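PDB 2QV5: uncharacterized protein Atu2773 from Agrobacterium tumefaciens, which is of unknown function but belongs to the divergent polysaccharide deacetylase family and may act on a carbohydrate, as its better-known relatives do. Local coordinates for residues P16-A21 against T124-G128; V57-A63 against H80-Q85. All coordinates share one frame; numbering follows the deposited sequence. Where two conformers were deposited one is given.

Contact 1: P16-A21 against T124-G128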
loop_
_atom_site.group_PDB
_atom_site.type_symbol
_atom_site.label_atom_id
_atom_site.label_comp_id
_atom_site.label_asym_id
_atom_site.label_seq_id
_atom_site.Cartn_x
_atom_site.Cartn_y
_atom_site.Cartn_z
ATOM N N PRO A 16 -2.343 8.084 12.718
ATOM C CA PRO A 16 -1.423 6.996 12.345
ATOM C C PRO A 16 -0.532 7.323 11.149
ATOM O O PRO A 16 0.661 7.009 11.167
ATOM C CB PRO A 16 -2.365 5.842 12.005
ATOM C CG PRO A 16 -3.565 6.085 12.849
ATOM C CD PRO A 16 -3.711 7.588 12.965
ATOM N N MET A 17 -1.086 8.008 10.149
ATOM C CA MET A 17 -0.318 8.382 8.960
ATOM C C MET A 17 0.829 9.387 9.216
ATOM O O MET A 17 1.721 9.497 8.391
ATOM C CB MET A 17 -1.248 8.885 7.852
ATOM C CG MET A 17 -1.986 10.190 8.127
ATOM S SD MET A 17 -3.055 10.572 6.698
ATOM C CE MET A 17 -1.877 10.849 5.447
ATOM N N GLU A 18 0.767 10.111 10.344
ATOM C CA GLU A 18 1.855 10.965 10.840
ATOM C C GLU A 18 2.762 10.194 11.808
ATOM O O GLU A 18 3.992 10.241 11.702
ATOM C CB GLU A 18 1.283 12.198 11.555
ATOM C CG GLU A 18 0.533 13.165 10.654
ATOM C CD GLU A 18 -0.348 14.165 11.420
ATOM O OE1 GLU A 18 -1.010 13.765 12.408
ATOM O OE2 GLU A 18 -0.397 15.346 11.006
ATOM N N GLN A 19 2.145 9.483 12.745
ATOM C CA GLN A 19 2.860 8.788 13.817
ATOM C C GLN A 19 3.844 7.721 13.300
ATOM O O GLN A 19 4.949 7.585 13.822
ATOM C CB GLN A 19 1.837 8.167 14.778
ATOM C CG GLN A 19 2.388 7.868 16.149
ATOM C CD GLN A 19 1.358 7.276 17.096
ATOM O OE1 GLN A 19 0.148 7.429 16.902
ATOM N NE2 GLN A 19 1.840 6.590 18.136
ATOM N N TYR A 20 3.451 7.003 12.253
ATOM C CA TYR A 20 4.241 5.881 11.733
ATOM C C TYR A 20 4.855 6.160 10.368
ATOM O O TYR A 20 5.321 5.245 9.687
ATOM C CB TYR A 20 3.382 4.612 11.691
ATOM C CG TYR A 20 2.701 4.380 13.012
ATOM C CD1 TYR A 20 3.445 4.183 14.172
ATOM C CD2 TYR A 20 1.306 4.374 13.107
ATOM C CE1 TYR A 20 2.822 3.997 15.401
ATOM C CE2 TYR A 20 0.673 4.187 14.323
ATOM C CZ TYR A 20 1.433 3.991 15.465
ATOM O OH TYR A 20 0.801 3.792 16.665
ATOM N N ALA A 21 4.813 7.424 9.962
ATOM C CA ALA A 21 5.476 7.873 8.743
ATOM C C ALA A 21 6.993 7.696 8.831
ATOM O O ALA A 21 7.596 7.957 9.866
ATOM C CB ALA A 21 5.136 9.327 8.490
ATOM N N THR A 124 0.051 -3.575 13.616
ATOM C CA THR A 124 -0.054 -2.202 14.088
ATOM C C THR A 124 1.025 -1.398 13.381
ATOM O O THR A 124 1.822 -1.963 12.636
ATOM C CB THR A 124 0.040 -2.104 15.636
ATOM O OG1 THR A 124 -0.101 -0.735 16.052
ATOM C CG2 THR A 124 1.355 -2.653 16.148
ATOM N N ASN A 125 1.012 -0.083 13.601
ATOM C CA ASN A 125 2.065 0.823 13.168
ATOM C C ASN A 125 2.159 1.001 11.658
ATOM O O ASN A 125 3.244 1.195 11.094
ATOM C CB ASN A 125 3.406 0.472 13.833
ATOM C CG ASN A 125 3.373 0.688 15.349
ATOM O OD1 ASN A 125 2.328 0.555 16.001
ATOM N ND2 ASN A 125 4.500 1.051 15.905
ATOM N N TYR A 126 0.996 0.935 11.016
ATOM C CA TYR A 126 0.884 1.186 9.580
ATOM C C TYR A 126 0.256 2.559 9.336
ATOM O O TYR A 126 -0.493 3.044 10.171
ATOM C CB TYR A 126 0.126 0.062 8.854
ATOM C CG TYR A 126 -1.240 -0.285 9.408
ATOM C CD1 TYR A 126 -2.399 0.293 8.878
ATOM C CD2 TYR A 126 -1.377 -1.208 10.437
ATOM C CE1 TYR A 126 -3.654 -0.038 9.383
ATOM C CE2 TYR A 126 -2.615 -1.541 10.949
ATOM C CZ TYR A 126 -3.749 -0.952 10.411
ATOM O OH TYR A 126 -4.975 -1.299 10.914
ATOM N N THR A 127 0.612 3.192 8.214
ATOM C CA THR A 127 0.188 4.566 7.935
ATOM C C THR A 127 -1.090 4.573 7.156
ATOM O O THR A 127 -1.775 5.584 7.089
ATOM C CB THR A 127 1.222 5.365 7.102
ATOM O OG1 THR A 127 1.639 4.590 5.963
ATOM C CG2 THR A 127 2.416 5.737 7.948
ATOM N N GLY A 128 -1.396 3.456 6.512
ATOM C CA GLY A 128 -2.582 3.435 5.703
ATOM C C GLY A 128 -2.893 2.069 5.175
ATOM O O GLY A 128 -2.208 1.093 5.503
HETATM O O HOH W 1 4.446 2.700 8.982
#
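One water joins the carbonyl oxygens of Tyr20 and Asn125, donating a hydrogen to each. It lies 2.8 Å from Tyr20 O and 2.9 Å from Asn125 O; Arg76 adds a weak hydrogen bond to Tyr20 O through NH1. No direct hydrogen bond crosses between 16-21 and 124-128, so this water carries the polar part of the contact. The rest is a stack. Asn125 lies over a face of the Tyr20 ring, with its CA 3.5 Å from the ring centroid and almost on the normal, a CH-pi contact. Beyond it the side-chain amide spreads over the CE1 side of the ring, Asn125 CG standing 3.4 Å from Tyr20 CE1, with amide and ring planes only 22° apart. Tyr20 CG sits anti to its own carbonyl carbon (chi1 -50°), which swings the ring over Asn125 while the carbonyl stays with the water; Gln19 CB covers the opposite ring face. The amide has a tether of its own: Thr124 OG1 donates to Asn125 OD1 over 2.8 Å, helping to fix its rotation. Further along, Thr127 turns its methyl CG2 to the end of the short helix, 3.4 Å from Tyr20 O, and Met17 CB packs on Thr127 O at the same distance. The other branch of Thr127, OG1, hydrogen-bonds Glu81, and Met17 O is taken by Ser245 OG. Helix 16-19 thus lies against the loop that follows helix 109-120 and leads into strand 128-131, where Thr127 is already backbone-bonded to Ile82 of strand 82-88 and Leu157 of strand 157-160, the two strands that flank 128-131.

Contact 2: V57-A63 against H80-Q85; sequences VTLGFAA and HEILLQ
His80 reaches over to the start of the neighbouring strand with its imidazole. Its CB stands 4.0 Å from Leu59 CD1. With CG anti to the carbonyl carbon (chi1 -62°), the ring is carried to Val57 O and Leu59, so that this same methyl lies over the ring centre, 3.6 Å from the His80 centroid: a CH-pi contact almost square to the plane. CG is the ring atom nearest Leu59 CD1, at 3.6 Å, and CD2, CE1 and NE2 lie round the same methyl, within 4.0 Å of it. ND1 makes the polar bond, donating to Val57 O at 2.7 Å with an N-H...O angle of 167°. That bond is in plane for both ring and carbonyl, so it holds the imidazole's rotation while Leu59 presses on its face.

Beyond His80 the backbones run parallel. Leu59 and Phe61 each use both N-H and C=O: Leu59 N donates to Glu81 O and receives Leu83 N at its own O (2.8 Å), then Phe61 N goes to Leu83 O and Gln85 N to Phe61 O. Ala63 N to Gln85 O is a weak last rung. On the face bearing Leu59, Phe61, Ile82 and Leu84, in the Ile82 conformer given, CG1 comes 3.5 Å from Phe61 CE1. On the other, Thr58 CG2 touches Leu83 CG at 3.9 Å, and Gln85 extends its chain past Phe61 O so that OE1 comes beside Gly60, where it accepts from Gly38 N.

These are the two strands of a beta-alpha-beta unit whose helix, 68-78, packs on the first face: Leu59 and Ile82 lean on Ala75, and Phe61 on Trp71. Strand 30-39 borders 58-62 on the far side, and Leu83 points across to Leu157 and Leu159 of strand 157-160, inside the curled parallel sheet.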
loop_
_atom_site.group_PDB
_atom_site.type_symbol
_atom_site.label_atom_id
_atom_site.label_comp_id
_atom_site.label_asym_id
_atom_site.label_seq_id
_atom_site.Cartn_x
_atom_site.Cartn_y
_atom_site.Cartn_z
ATOM N N VAL A 57 11.828 1.872 1.033
ATOM C CA VAL A 57 10.776 1.153 0.326
ATOM C C VAL A 57 9.651 0.837 1.305
ATOM O O VAL A 57 9.866 0.228 2.365
ATOM C CB VAL A 57 11.333 -0.121 -0.348
ATOM C CG1 VAL A 57 10.219 -0.945 -1.025
ATOM C CG2 VAL A 57 12.400 0.253 -1.373
ATOM N N THR A 58 8.446 1.260 0.944
ATOM C CA THR A 58 7.251 1.019 1.751
ATOM C C THR A 58 6.838 -0.441 1.565
ATOM O O THR A 58 6.904 -0.964 0.457
ATOM C CB THR A 58 6.125 1.980 1.320
ATOM O OG1 THR A 58 6.570 3.326 1.529
ATOM C CG2 THR A 58 4.823 1.740 2.099
ATOM N N LEU A 59 6.435 -1.102 2.649
ATOM C CA LEU A 59 6.039 -2.515 2.553
ATOM C C LEU A 59 4.546 -2.729 2.793
ATOM O O LEU A 59 3.981 -2.220 3.759
ATOM C CB LEU A 59 6.895 -3.384 3.493
ATOM C CG LEU A 59 8.425 -3.262 3.322
ATOM C CD1 LEU A 59 9.143 -4.077 4.386
ATOM C CD2 LEU A 59 8.899 -3.680 1.950
ATOM N N GLY A 60 3.903 -3.478 1.902
ATOM C CA GLY A 60 2.493 -3.819 2.061
ATOM C C GLY A 60 2.355 -5.197 2.680
ATOM O O GLY A 60 2.965 -6.164 2.196
ATOM N N PHE A 61 1.585 -5.280 3.764
ATOM C CA PHE A 61 1.412 -6.540 4.492
ATOM C C PHE A 61 0.068 -7.146 4.123
ATOM O O PHE A 61 -0.947 -6.464 4.160
ATOM C CB PHE A 61 1.497 -6.304 6.008
ATOM C CG PHE A 61 2.897 -6.263 6.518
ATOM C CD1 PHE A 61 3.797 -5.308 6.050
ATOM C CD2 PHE A 61 3.335 -7.197 7.434
ATOM C CE1 PHE A 61 5.105 -5.274 6.486
ATOM C CE2 PHE A 61 4.639 -7.165 7.882
ATOM C CZ PHE A 61 5.530 -6.193 7.410
ATOM N N ALA A 62 0.073 -8.422 3.750
ATOM C CA ALA A 62 -1.155 -9.094 3.351
ATOM C C ALA A 62 -1.931 -9.461 4.597
ATOM O O ALA A 62 -1.389 -10.086 5.507
ATOM C CB ALA A 62 -0.837 -10.322 2.561
ATOM N N ALA A 63 -3.203 -9.077 4.644
ATOM C CA ALA A 63 -4.014 -9.314 5.849
ATOM C C ALA A 63 -4.190 -10.815 6.116
ATOM O O ALA A 63 -4.183 -11.242 7.260
ATOM C CB ALA A 63 -5.353 -8.617 5.739
ATOM N N HIS A 80 11.290 0.742 7.785
ATOM C CA HIS A 80 10.282 0.822 6.715
ATOM C C HIS A 80 8.966 1.437 7.196
ATOM O O HIS A 80 8.529 1.161 8.321
ATOM C CB HIS A 80 9.935 -0.556 6.152
ATOM C CG HIS A 80 11.080 -1.271 5.518
ATOM N ND1 HIS A 80 11.411 -1.123 4.184
ATOM C CD2 HIS A 80 11.951 -2.173 6.025
ATOM C CE1 HIS A 80 12.440 -1.905 3.901
ATOM N NE2 HIS A 80 12.792 -2.546 5.003
ATOM N N GLU A 81 8.348 2.255 6.338
ATOM C CA GLU A 81 6.915 2.553 6.453
ATOM C C GLU A 81 6.130 1.330 5.986
ATOM O O GLU A 81 6.526 0.640 5.048
ATOM C CB GLU A 81 6.525 3.756 5.601
ATOM C CG GLU A 81 5.243 4.430 6.056
ATOM C CD GLU A 81 4.928 5.682 5.267
ATOM O OE1 GLU A 81 5.705 6.662 5.384
ATOM O OE2 GLU A 81 3.891 5.682 4.552
ATOM N N ILE A 82 5.012 1.053 6.647
ATOM C CA ILE A 82 4.208 -0.149 6.392
ATOM C C ILE A 82 2.780 0.230 5.978
ATOM O O ILE A 82 2.223 1.161 6.551
ATOM C CB ILE A 82 4.198 -1.057 7.672
ATOM C CG1 ILE A 82 5.369 -2.042 7.668
ATOM C CG2 ILE A 82 2.929 -1.895 7.794
ATOM C CD1 ILE A 82 6.702 -1.474 7.989
ATOM N N LEU A 83 2.199 -0.503 5.024
ATOM C CA LEU A 83 0.765 -0.405 4.681
ATOM C C LEU A 83 0.084 -1.753 4.903
ATOM O O LEU A 83 0.715 -2.805 4.741
ATOM C CB LEU A 83 0.577 0.020 3.226
ATOM C CG LEU A 83 1.053 1.418 2.821
ATOM C CD1 LEU A 83 0.833 1.666 1.360
ATOM C CD2 LEU A 83 0.348 2.496 3.625
ATOM N N LEU A 84 -1.197 -1.724 5.274
ATOM C CA LEU A 84 -1.999 -2.941 5.376
ATOM C C LEU A 84 -2.783 -3.192 4.084
ATOM O O LEU A 84 -3.543 -2.340 3.662
ATOM C CB LEU A 84 -2.988 -2.815 6.535
ATOM C CG LEU A 84 -3.887 -4.021 6.825
ATOM C CD1 LEU A 84 -3.068 -5.298 7.100
ATOM C CD2 LEU A 84 -4.772 -3.674 7.987
ATOM N N GLN A 85 -2.610 -4.360 3.471
ATOM C CA GLN A 85 -3.393 -4.704 2.270
ATOM C C GLN A 85 -4.714 -5.371 2.629
ATOM O O GLN A 85 -4.730 -6.430 3.260
ATOM C CB GLN A 85 -2.625 -5.623 1.335
ATOM C CG GLN A 85 -1.523 -4.967 0.575
ATOM C CD GLN A 85 -0.644 -5.966 -0.159
ATOM O OE1 GLN A 85 0.081 -6.740 0.460
ATOM N NE2 GLN A 85 -0.698 -5.941 -1.485
#

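Overall arrangement
Contact 2 is core: two adjacent parallel strands joined by backbone hydrogen bonds, with apolar side chains on the face of Leu59, Phe61, Ile82 and Leu84, and a mixed face carrying Leu83 and Gln85. Contact 1 is only partly buried, and joins an N-terminal helix to a loop through a water bridge and an aromatic-amide stack. They meet where 124-128 becomes the next strand: Gly128 O accepts from Leu84 N at 3.0 Å, while Tyr126 CB packs on Ile82 O. Contact 1 therefore sits at the N-terminal ends of the strands that contact 2 pairs. Seven parallel strands, each bonded to the next and the last back to the first, form a barrel consistent with the fold of polysaccharide deacetylases.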